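Local coordinates for aldehyde dehydrogenase (Staphylococcus aureus, PDB 6K10), which oxidises 4,4'-diaponeurosporen-4-al to 4,4'-diaponeurosporenoic acid with NAD+ in the biosynthesis of the carotenoid staphyloxanthin, at the interface of chains A and B. Sequence-based numbering; all coordinates share one arbitrary frame. Chains: chain A/B, Aldehyde dehydrogenase.

Contact 1: the interface of chains A and B. Residues chain A 451, 453, 456-457, 460; chain B 62, 64, 288.
A:Tyr453 sits between two residues of the partner chain, B:Asp288 against its backbone N-H and the CD2 side of its ring, and B:Val64 over a ring face. This is a peripheral patch where the C-terminal segment of chain A, with helix 457-465, packs on chain B; it probably helps join the two subunits of the deposited assembly.

The polar link comes first: the backbone N-H of A:Tyr453 donates to the carboxylate oxygen OD2 of B:Asp288, with N and OD2 3.0 Å apart. The bond is fairly straight, 161° at the hydrogen. The N-H reaches the oxygen from above the carboxylate plane, 56° out of it. The other oxygen, OD1 of B:Asp288, lies 3.4 Å from CB of A:Tyr453, and the carboxylate carbon leans on ring atom CD2. Ring and carboxylate planes are 65° apart, so they do not stack.

The rest is apolar. B:Val64, near the start of helix 63-89, spreads its two methyls over different neighbours. CG1 of B:Val64, anti to the backbone N, touches one face of the A:Tyr453 ring near its rim, 3.8 Å from CG. The opposite face is backed within chain A by CA of A:Pro451, which probably limits the ring's movement. A:Phe457 has CG anti to its own backbone N, which carries the phenyl past the valine. CB of A:Phe457 meets CG2 of B:Val64 at 3.8 Å.

Contact 2: the interface of chains A and B. Residues chain A 204-205, 207-209; chain B 204-205, 207-209.
Two copies of helix 197-209 meet across the two-fold axis, A:Tyr204 lying against B:Ser208 and B:Tyr204 against A:Ser208. This is the tight part. CD2 and CE2 of A:Tyr204 tuck under CA and CB of B:Ser208, which lie obliquely over the rim of the ring; CE2 of A:Tyr204 is 3.3 Å from CA of B:Ser208. CG anti to the backbone N (chi1 -175°) sends the ring that way. The same serine also brings its CB to 3.3 Å from the carbonyl O of A:Tyr204. The small serine side chains probably allow this close approach. The two tyrosines cross obliquely, OH of A:Tyr204 lying 3.6 Å from CE1 of B:Tyr204.

Each serine hydroxyl is tied first to its own helix: OG of A:Ser208 donates to the carbonyl O of A:Gln205 at 2.7 Å, tilted 28° from the carbonyl plane. Its chi1 of 75°, between backbone N and carbonyl carbon, turns it back to that turn. The link across the axis from OG of A:Ser208 to OG of B:Ser208 is weak at 3.3 Å.

Packing is looser at the glutamine margin. A:Gln205 touches the partner hydroxyl through CG and extends its amide beyond it, and backbone N of A:Glu209 stays 4.2 Å from CG of B:Gln205. These residues occupy the last turns of the helix, shortly before strand 214-217, which ends at the predicted active-site residue A:Glu217.

Contact 1: the interface of chains A and B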
loop_
_atom_site.group_PDB
_atom_site.type_symbol
_atom_site.label_atom_id
_atom_site.label_comp_id
_atom_site.label_asym_id
_atom_site.label_seq_id
_atom_site.Cartn_x
_atom_site.Cartn_y
_atom_site.Cartn_z
ATOM N N PRO A 451 -9.815 8.981 34.432
ATOM C CA PRO A 451 -9.509 8.579 35.807
ATOM C C PRO A 451 -10.101 9.573 36.804
ATOM O O PRO A 451 -10.319 10.728 36.437
ATOM C CB PRO A 451 -7.972 8.587 35.854
ATOM C CG PRO A 451 -7.530 8.592 34.432
ATOM C CD PRO A 451 -8.597 9.302 33.668
ATOM N N TYR A 453 -10.642 5.497 37.890
ATOM C CA TYR A 453 -11.394 4.420 37.259
ATOM C C TYR A 453 -12.125 3.525 38.252
ATOM O O TYR A 453 -12.685 2.503 37.844
ATOM C CB TYR A 453 -10.466 3.555 36.403
ATOM C CG TYR A 453 -9.907 4.245 35.181
ATOM C CD1 TYR A 453 -10.720 5.015 34.360
ATOM C CD2 TYR A 453 -8.567 4.113 34.841
ATOM C CE1 TYR A 453 -10.209 5.644 33.236
ATOM C CE2 TYR A 453 -8.049 4.735 33.722
ATOM C CZ TYR A 453 -8.871 5.499 32.923
ATOM O OH TYR A 453 -8.349 6.118 31.808
ATOM N N LYS A 456 -15.437 1.292 37.473
ATOM C CA LYS A 456 -15.793 1.385 36.064
ATOM C C LYS A 456 -15.465 0.129 35.268
ATOM O O LYS A 456 -15.801 0.067 34.081
ATOM C CB LYS A 456 -15.102 2.597 35.425
ATOM C CG LYS A 456 -15.448 3.921 36.095
ATOM C CD LYS A 456 -14.756 5.103 35.429
ATOM C CE LYS A 456 -15.131 6.407 36.120
ATOM N NZ LYS A 456 -14.507 7.596 35.474
ATOM N N PHE A 457 -14.832 -0.876 35.882
ATOM C CA PHE A 457 -14.440 -2.059 35.120
ATOM C C PHE A 457 -15.653 -2.827 34.612
ATOM O O PHE A 457 -15.679 -3.264 33.455
ATOM C CB PHE A 457 -13.554 -2.980 35.957
ATOM C CG PHE A 457 -13.097 -4.201 35.209
ATOM C CD1 PHE A 457 -12.060 -4.120 34.295
ATOM C CD2 PHE A 457 -13.727 -5.422 35.393
ATOM C CE1 PHE A 457 -11.646 -5.236 33.592
ATOM C CE2 PHE A 457 -13.318 -6.543 34.692
ATOM C CZ PHE A 457 -12.275 -6.449 33.791
ATOM N N ILE A 460 -16.994 -1.005 31.475
ATOM C CA ILE A 460 -16.191 -1.060 30.258
ATOM C C ILE A 460 -16.151 -2.481 29.705
ATOM O O ILE A 460 -16.171 -2.683 28.486
ATOM C CB ILE A 460 -14.781 -0.484 30.512
ATOM C CG1 ILE A 460 -14.192 0.081 29.217
ATOM C CG2 ILE A 460 -13.841 -1.521 31.114
ATOM N N ASN B 62 -3.405 -1.408 34.773
ATOM C CA ASN B 62 -4.620 -1.708 35.513
ATOM C C ASN B 62 -5.670 -2.322 34.590
ATOM O O ASN B 62 -5.653 -2.136 33.371
ATOM C CB ASN B 62 -5.158 -0.443 36.185
ATOM C CG ASN B 62 -5.719 0.559 35.191
ATOM O OD1 ASN B 62 -6.855 0.431 34.735
ATOM N ND2 ASN B 62 -4.921 1.569 34.854
ATOM N N VAL B 64 -8.849 -1.856 34.033
ATOM C CA VAL B 64 -9.714 -0.997 33.225
ATOM C C VAL B 64 -8.989 -0.573 31.955
ATOM O O VAL B 64 -9.508 -0.710 30.841
ATOM C CB VAL B 64 -10.183 0.221 34.040
ATOM C CG1 VAL B 64 -10.948 1.192 33.149
ATOM C CG2 VAL B 64 -11.042 -0.226 35.212
ATOM N N ASP B 288 -4.631 3.575 38.906
ATOM C CA ASP B 288 -5.012 3.876 37.534
ATOM C C ASP B 288 -3.819 4.273 36.677
ATOM O O ASP B 288 -4.002 4.695 35.530
ATOM C CB ASP B 288 -6.054 4.995 37.526
ATOM C CG ASP B 288 -7.290 4.639 38.322
ATOM O OD1 ASP B 288 -7.656 3.446 38.350
ATOM O OD2 ASP B 288 -7.879 5.547 38.943
#

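Contact 2: the interface of chains A and B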
loop_
_atom_site.group_PDB
_atom_site.type_symbol
_atom_site.label_atom_id
_atom_site.label_comp_id
_atom_site.label_asym_id
_atom_site.label_seq_id
_atom_site.Cartn_x
_atom_site.Cartn_y
_atom_site.Cartn_z
ATOM N N TYR A 204 13.686 -0.793 -5.052
ATOM C CA TYR A 204 13.003 -1.048 -3.794
ATOM C C TYR A 204 13.970 -1.249 -2.633
ATOM O O TYR A 204 13.599 -0.989 -1.484
ATOM C CB TYR A 204 12.071 -2.246 -3.986
ATOM C CG TYR A 204 11.196 -2.597 -2.813
ATOM C CD1 TYR A 204 10.325 -1.664 -2.279
ATOM C CD2 TYR A 204 11.138 -3.894 -2.330
ATOM C CE1 TYR A 204 9.487 -1.986 -1.228
ATOM C CE2 TYR A 204 10.294 -4.230 -1.289
ATOM C CZ TYR A 204 9.473 -3.272 -0.740
ATOM O OH TYR A 204 8.633 -3.607 0.298
ATOM N N GLN A 205 15.202 -1.681 -2.905
ATOM C CA GLN A 205 16.222 -1.687 -1.861
ATOM C C GLN A 205 16.712 -0.274 -1.569
ATOM O O GLN A 205 16.944 0.082 -0.408
ATOM C CB GLN A 205 17.386 -2.589 -2.268
ATOM C CG GLN A 205 17.033 -4.068 -2.316
ATOM C CD GLN A 205 18.130 -4.911 -2.937
ATOM O OE1 GLN A 205 17.946 -5.504 -4.000
ATOM N NE2 GLN A 205 19.279 -4.965 -2.278
ATOM N N ALA A 207 14.981 2.554 -2.008
ATOM C CA ALA A 207 13.908 3.242 -1.300
ATOM C C ALA A 207 13.824 2.793 0.152
ATOM O O ALA A 207 13.517 3.596 1.040
ATOM C CB ALA A 207 12.577 3.001 -2.009
ATOM N N SER A 208 14.098 1.511 0.414
ATOM C CA SER A 208 13.958 0.991 1.770
ATOM C C SER A 208 14.925 1.673 2.726
ATOM O O SER A 208 14.598 1.902 3.897
ATOM C CB SER A 208 14.167 -0.523 1.780
ATOM O OG SER A 208 15.537 -0.853 1.646
ATOM N N GLU A 209 16.118 2.013 2.237
ATOM C CA GLU A 209 17.105 2.720 3.042
ATOM C C GLU A 209 16.562 4.036 3.584
ATOM O O GLU A 209 16.926 4.454 4.691
ATOM C CB GLU A 209 18.349 2.963 2.189
ATOM C CG GLU A 209 19.459 3.742 2.847
ATOM C CD GLU A 209 20.756 3.611 2.078
ATOM O OE1 GLU A 209 20.706 3.166 0.910
ATOM O OE2 GLU A 209 21.820 3.957 2.630
ATOM N N TYR B 204 12.446 -3.291 6.910
ATOM C CA TYR B 204 12.053 -2.868 5.575
ATOM C C TYR B 204 13.185 -2.994 4.563
ATOM O O TYR B 204 12.916 -3.155 3.368
ATOM C CB TYR B 204 11.511 -1.439 5.662
ATOM C CG TYR B 204 10.954 -0.865 4.388
ATOM C CD1 TYR B 204 9.925 -1.500 3.718
ATOM C CD2 TYR B 204 11.361 0.378 3.929
ATOM C CE1 TYR B 204 9.378 -0.962 2.569
ATOM C CE2 TYR B 204 10.811 0.932 2.789
ATOM C CZ TYR B 204 9.822 0.256 2.111
ATOM O OH TYR B 204 9.274 0.808 0.974
ATOM N N GLN B 205 14.441 -2.951 5.012
ATOM C CA GLN B 205 15.548 -3.278 4.119
ATOM C C GLN B 205 15.622 -4.779 3.867
ATOM O O GLN B 205 15.893 -5.213 2.741
ATOM C CB GLN B 205 16.863 -2.763 4.703
ATOM C CG GLN B 205 16.973 -1.246 4.733
ATOM C CD GLN B 205 18.177 -0.763 5.518
ATOM O OE1 GLN B 205 18.037 -0.120 6.558
ATOM N NE2 GLN B 205 19.368 -1.075 5.025
ATOM N N ALA B 207 13.070 -6.938 4.001
ATOM C CA ALA B 207 11.948 -7.283 3.137
ATOM C C ALA B 207 12.206 -6.861 1.698
ATOM O O ALA B 207 11.795 -7.552 0.759
ATOM C CB ALA B 207 10.668 -6.634 3.661
ATOM N N SER B 208 12.889 -5.729 1.504
ATOM C CA SER B 208 13.102 -5.220 0.153
ATOM C C SER B 208 13.939 -6.184 -0.675
ATOM O O SER B 208 13.723 -6.328 -1.885
ATOM C CB SER B 208 13.761 -3.841 0.205
ATOM O OG SER B 208 15.133 -3.940 0.534
ATOM N N GLU B 209 14.892 -6.859 -0.033
ATOM C CA GLU B 209 15.720 -7.850 -0.709
ATOM C C GLU B 209 14.883 -8.950 -1.349
ATOM O O GLU B 209 15.252 -9.483 -2.403
ATOM C CB GLU B 209 16.701 -8.440 0.302
ATOM C CG GLU B 209 17.601 -9.533 -0.213
ATOM C CD GLU B 209 18.758 -9.786 0.731
ATOM O OE1 GLU B 209 18.684 -9.322 1.890
ATOM O OE2 GLU B 209 19.732 -10.451 0.323
#

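Contact 1 and contact 2 lie about 42 Å apart, between the centres of their C-alpha atoms, in the same two-fold interface and have no residue in common. Contact 2 straddles the axis, whereas contact 1 is peripheral and recurs with the chains exchanged, joining the C-terminal segment of one subunit to helix 63-89 and the loop holding B:Asp288. A central helix-helix seam and outlying C-terminal arms would together help hold the two-chain assembly, if it is the one present in solution. The centre of contact 2 is about 14 Å from A:Glu217, that of contact 1 about 48 Å; the structure alone shows no direct catalytic role for either.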